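Local coordinates for protein probable AP endonuclease (African swine fever virus, PDB 6KI3) that probably cleaves the DNA backbone on the 5' side of abasic sites during repair and trims mismatched 3' ends, using a cluster of three zinc ions, at residues M221-D226 with I274-L279. Numbering follows the deposited sequence.
Sequences MFHLND and ILERNL. With ZN (zinc ion), chain J; nucleotides of chain C.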
ATOM      1  N   MET A 221      -4.353   5.095   3.168  1.00 29.46           N
ATOM      2  CA  MET A 221      -3.767   4.903   1.850  1.00 30.87           C
ATOM      3  C   MET A 221      -4.365   3.650   1.223  1.00 27.45           C
ATOM      4  O   MET A 221      -5.004   2.838   1.897  1.00 26.52           O
ATOM      5  CB  MET A 221      -2.237   4.793   1.917  1.00 26.07           C
ATOM      6  CG  MET A 221      -1.736   3.519   2.571  1.00 24.71           C
ATOM      7  SD  MET A 221       0.049   3.334   2.422  1.00 27.14           S
ATOM      8  CE  MET A 221       0.209   3.009   0.668  1.00 20.50           C
ATOM      9  N   PHE A 222      -4.145   3.486  -0.080  1.00 25.35           N
ATOM     10  CA  PHE A 222      -4.800   2.428  -0.837  1.00 28.00           C
ATOM     11  C   PHE A 222      -3.814   1.668  -1.710  1.00 24.39           C
ATOM     12  O   PHE A 222      -2.894   2.253  -2.290  1.00 26.49           O
ATOM     13  CB  PHE A 222      -5.918   2.990  -1.717  1.00 25.99           C
ATOM     14  CG  PHE A 222      -7.158   3.342  -0.958  1.00 28.39           C
ATOM     15  CD1 PHE A 222      -7.312   4.600  -0.405  1.00 29.84           C
ATOM     16  CD2 PHE A 222      -8.169   2.409  -0.793  1.00 27.82           C
ATOM     17  CE1 PHE A 222      -8.452   4.923   0.296  1.00 33.43           C
ATOM     18  CE2 PHE A 222      -9.314   2.728  -0.091  1.00 32.12           C
ATOM     19  CZ  PHE A 222      -9.456   3.987   0.454  1.00 31.91           C
ATOM     20  N   HIS A 223      -4.026   0.357  -1.794  1.00 20.85           N
ATOM     21  CA  HIS A 223      -3.399  -0.504  -2.790  1.00 24.87           C
ATOM     22  C   HIS A 223      -4.480  -0.885  -3.795  1.00 25.76           C
ATOM     23  O   HIS A 223      -5.367  -1.686  -3.482  1.00 25.56           O
ATOM     24  CB  HIS A 223      -2.785  -1.745  -2.146  1.00 24.46           C
ATOM     25  CG  HIS A 223      -1.555  -1.468  -1.340  1.00 24.87           C
ATOM     26  ND1 HIS A 223      -1.020  -2.386  -0.461  1.00 25.17           N
ATOM     27  CD2 HIS A 223      -0.749  -0.382  -1.285  1.00 20.98           C
ATOM     28  CE1 HIS A 223       0.059  -1.876   0.103  1.00 21.97           C
ATOM     29  NE2 HIS A 223       0.245  -0.660  -0.378  1.00 21.98           N
ATOM     30  N   LEU A 224      -4.417  -0.302  -4.991  1.00 25.10           N
ATOM     31  CA  LEU A 224      -5.425  -0.535  -6.027  1.00 27.12           C
ATOM     32  C   LEU A 224      -5.029  -1.779  -6.811  1.00 27.59           C
ATOM     33  O   LEU A 224      -4.296  -1.712  -7.798  1.00 27.49           O
ATOM     34  CB  LEU A 224      -5.561   0.681  -6.935  1.00 26.49           C
ATOM     35  CG  LEU A 224      -6.023   1.979  -6.272  1.00 31.47           C
ATOM     36  CD1 LEU A 224      -6.341   3.035  -7.321  1.00 33.11           C
ATOM     37  CD2 LEU A 224      -7.224   1.727  -5.373  1.00 26.57           C
ATOM     38  N   ASN A 225      -5.531  -2.930  -6.370  1.00 25.90           N
ATOM     39  CA  ASN A 225      -5.197  -4.211  -6.978  1.00 27.48           C
ATOM     40  C   ASN A 225      -6.468  -4.979  -7.298  1.00 31.63           C
ATOM     41  O   ASN A 225      -7.327  -5.157  -6.427  1.00 30.20           O
ATOM     42  CB  ASN A 225      -4.309  -5.055  -6.056  1.00 26.39           C
ATOM     43  CG  ASN A 225      -3.023  -4.353  -5.676  1.00 28.74           C
ATOM     44  OD1 ASN A 225      -2.443  -3.617  -6.475  1.00 27.39           O
ATOM     45  ND2 ASN A 225      -2.565  -4.582  -4.450  1.00 26.29           N
ATOM     46  N   ASP A 226      -6.587  -5.426  -8.543  1.00 34.03           N
ATOM     47  CA  ASP A 226      -7.565  -6.447  -8.873  1.00 30.27           C
ATOM     48  C   ASP A 226      -7.045  -7.802  -8.402  1.00 31.42           C
ATOM     49  O   ASP A 226      -5.857  -7.971  -8.114  1.00 32.74           O
ATOM     50  CB  ASP A 226      -7.844  -6.462 -10.377  1.00 30.99           C
ATOM     51  CG  ASP A 226      -9.234  -6.972 -10.710  1.00 35.25           C
ATOM     52  OD1 ASP A 226      -9.695  -7.924 -10.049  1.00 33.95           O
ATOM     53  OD2 ASP A 226      -9.864  -6.419 -11.638  1.00 32.81           O
ATOM     54  N   ILE A 274      -1.511   3.143  -4.574  1.00 27.46           N
ATOM     55  CA  ILE A 274      -0.370   2.412  -5.114  1.00 26.67           C
ATOM     56  C   ILE A 274      -0.880   1.172  -5.835  1.00 28.42           C
ATOM     57  O   ILE A 274      -1.627   0.376  -5.257  1.00 25.63           O
ATOM     58  CB  ILE A 274       0.626   2.021  -4.006  1.00 24.71           C
ATOM     59  CG1 ILE A 274       1.065   3.253  -3.213  1.00 25.24           C
ATOM     60  CG2 ILE A 274       1.828   1.307  -4.604  1.00 21.57           C
ATOM     61  CD1 ILE A 274       1.924   4.216  -3.998  1.00 23.71           C
ATOM     62  N   LEU A 275      -0.475   1.013  -7.092  1.00 25.88           N
ATOM     63  CA  LEU A 275      -0.731  -0.210  -7.842  1.00 25.94           C
ATOM     64  C   LEU A 275       0.443  -1.161  -7.650  1.00 25.53           C
ATOM     65  O   LEU A 275       1.601  -0.766  -7.814  1.00 24.00           O
ATOM     66  CB  LEU A 275      -0.934   0.083  -9.331  1.00 27.76           C
ATOM     67  CG  LEU A 275      -2.225   0.763  -9.801  1.00 30.58           C
ATOM     68  CD1 LEU A 275      -2.263   2.244  -9.437  1.00 28.79           C
ATOM     69  CD2 LEU A 275      -2.403   0.577 -11.301  1.00 30.85           C
ATOM     70  N   GLU A 276       0.147  -2.407  -7.303  1.00 25.38           N
ATOM     71  CA  GLU A 276       1.175  -3.404  -7.010  1.00 30.48           C
ATOM     72  C   GLU A 276       1.122  -4.489  -8.083  1.00 31.43           C
ATOM     73  O   GLU A 276       0.429  -5.498  -7.936  1.00 29.38           O
ATOM     74  CB  GLU A 276       0.980  -3.981  -5.611  1.00 24.55           C
ATOM     75  CG  GLU A 276       0.819  -2.922  -4.533  1.00 27.09           C
ATOM     76  CD  GLU A 276       0.633  -3.520  -3.153  1.00 27.71           C
ATOM     77  OE1 GLU A 276       1.621  -3.584  -2.390  1.00 23.96           O
ATOM     78  OE2 GLU A 276      -0.503  -3.933  -2.836  1.00 25.64           O
ATOM     79  N   ARG A 277       1.908  -4.316  -9.115  1.00 29.38           N
ATOM     80  CA  ARG A 277       1.959  -5.272 -10.178  1.00 34.14           C
ATOM     81  C   ARG A 277       3.283  -5.933 -10.290  1.00 36.64           C
ATOM     82  O   ARG A 277       4.265  -5.298 -10.290  1.00 38.72           O
ATOM     83  CB  ARG A 277       1.706  -4.629 -11.513  1.00 34.63           C
ATOM     84  CG  ARG A 277       0.338  -4.106 -11.746  1.00 33.76           C
ATOM     85  CD  ARG A 277      -0.775  -5.097 -11.660  1.00 30.03           C
ATOM     86  NE  ARG A 277      -1.899  -4.268 -11.385  1.00 32.31           N
ATOM     87  CZ  ARG A 277      -2.300  -3.947 -10.183  1.00 30.18           C
ATOM     88  NH1 ARG A 277      -1.759  -4.468  -9.133  1.00 28.80           N
ATOM     89  NH2 ARG A 277      -3.286  -3.139 -10.047  1.00 33.50           N
ATOM     90  N   ASN A 278       3.264  -7.225 -10.403  1.00 38.49           N
ATOM     91  CA  ASN A 278       4.434  -7.976 -10.602  1.00 44.52           C
ATOM     92  C   ASN A 278       4.287  -8.676 -11.934  1.00 48.68           C
ATOM     93  O   ASN A 278       3.315  -9.334 -12.161  1.00 47.84           O
ATOM     94  CB  ASN A 278       4.493  -9.081  -9.571  1.00 45.60           C
ATOM     95  CG  ASN A 278       5.039  -8.649  -8.242  1.00 54.79           C
ATOM     96  OD1 ASN A 278       5.354  -7.494  -8.018  1.00 55.73           O
ATOM     97  ND2 ASN A 278       5.156  -9.608  -7.337  1.00 52.84           N
ATOM     98  N   LEU A 279       5.245  -8.492 -12.825  1.00 51.75           N
ATOM     99  CA  LEU A 279       5.342  -9.238 -14.067  1.00 51.90           C
ATOM    100  C   LEU A 279       6.786  -9.695 -14.234  1.00 53.58           C
ATOM    101  O   LEU A 279       7.699  -9.196 -13.568  1.00 53.39           O
ATOM    102  CB  LEU A 279       4.859  -8.399 -15.267  1.00 46.21           C
ATOM    103  CG  LEU A 279       3.329  -8.252 -15.348  1.00 43.87           C
ATOM    104  CD1 LEU A 279       2.844  -7.698 -16.682  1.00 47.88           C
ATOM    105  CD2 LEU A 279       2.645  -9.588 -15.090  1.00 47.88           C
TER
HETATM  106 ZN    ZN J 302      -0.623  -4.680  -0.679  1.00 28.15          ZN
ATOM    107  O5' 3DR C   1       1.814  -7.190  -2.100  1.00 33.08           O
ATOM    108  P   3DR C   1       0.856  -7.596  -0.874  1.00 26.94           P
ATOM    109  OP1 3DR C   1       1.665  -7.240   0.349  1.00 29.09           O
ATOM    110  OP2 3DR C   1      -0.366  -6.739  -1.091  1.00 28.08           O
ATOM    111  OP3 3DR C   1       0.632  -9.078  -1.048  1.00 30.61           O
ATOM    112  C2' 3DR C   1       5.578  -5.626  -3.788  1.00 25.79           C
ATOM    113  C5' 3DR C   1       3.215  -7.452  -2.064  1.00 27.94           C
ATOM    114  C4' 3DR C   1       3.782  -7.203  -3.455  1.00 28.69           C
ATOM    115  O4' 3DR C   1       3.239  -5.985  -3.968  1.00 30.08           O
ATOM    116  C1' 3DR C   1       4.279  -5.097  -4.382  1.00 26.98           C
ATOM    117  C3' 3DR C   1       5.295  -7.073  -3.443  1.00 27.44           C
ATOM    118  O3' 3DR C   1       5.841  -7.903  -4.470  1.00 31.46           O
ATOM    119  P    DC C   2       6.457  -9.343  -4.115  1.00 38.81           P
ATOM    120  OP1  DC C   2       6.440 -10.144  -5.359  1.00 34.27           O
ATOM    121  OP2  DC C   2       5.780  -9.845  -2.898  1.00 40.32           O
ATOM    122  O5'  DC C   2       7.974  -9.031  -3.725  1.00 34.77           O
ATOM    123  C5'  DC C   2       8.886  -8.588  -4.718  1.00 29.36           C
ATOM    124  C4'  DC C   2      10.169  -8.099  -4.079  1.00 35.15           C
ATOM    125  O4'  DC C   2      10.842  -9.207  -3.426  1.00 27.90           O
ATOM    126  C3'  DC C   2      11.187  -7.501  -5.040  1.00 31.23           C
ATOM    127  O3'  DC C   2      11.906  -6.471  -4.376  1.00 33.48           O
ATOM    128  C2'  DC C   2      12.077  -8.698  -5.368  1.00 33.01           C
ATOM    129  C1'  DC C   2      12.091  -9.454  -4.044  1.00 32.90           C
ATOM    130  N1   DC C   2      12.247 -10.928  -4.198  1.00 33.30           N
ATOM    131  C2   DC C   2      13.004 -11.647  -3.266  1.00 31.96           C
ATOM    132  O2   DC C   2      13.538 -11.043  -2.328  1.00 33.07           O
ATOM    133  N3   DC C   2      13.129 -12.989  -3.419  1.00 33.21           N
ATOM    134  C4   DC C   2      12.536 -13.603  -4.443  1.00 36.05           C
ATOM    135  N4   DC C   2      12.690 -14.928  -4.552  1.00 34.16           N
ATOM    136  C5   DC C   2      11.759 -12.888  -5.402  1.00 31.82           C
ATOM    137  C6   DC C   2      11.642 -11.566  -5.242  1.00 32.49           C
TER
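H223 and I274 pair as parallel neighbours, their CA atoms 4.8 Å apart, where strands 220-227 and 272-275 of the TIM barrel run side by side: I274 N donates to F222 O, and L224 N to I274 O. As in other TIM barrels, the active site gathers at the C-terminal ends of the strands, and here two adjacent strand ends supply ligands to one zinc. H223 ND1 and E276 OE2 each bind the ion at 2.3 Å, while OP2 of the abasic-site analogue 3DR1 of chain C sits closer, at 2.1 Å; E147 and D184 complete the site. The carboxylate carbon of E276, CD, lies 3.3 Å above one face of the H223 ring, near its rim, with the two planes 43° apart. Q48 bonds both the other ring nitrogen, H223 NE2, and the second carboxylate oxygen, E276 OE1, so ring and carboxylate share a second-shell partner.

N225 is another second-shell residue. Its amide is nearly coplanar with the carboxylate, and N225 ND2 donates to the anti side of E276 OE2 at 2.7 Å, helping to fix the rotation of that ligand; ND2 also reaches D184. The other end of the amide, OD1, takes two bonds, one from E276 N in the carbonyl plane and one from R277 NH1, which stands above that plane. R277 bends at chi2 (-59°), and its guanidinium turns its edge to L224 O and N225 OD1, its plane 75° from the N225 amide; NH2 also forms a salt bridge with E292 of helix 282-300. R277 NH2 gives an in-plane hydrogen to a lone pair of L224 O, 2.8 Å away.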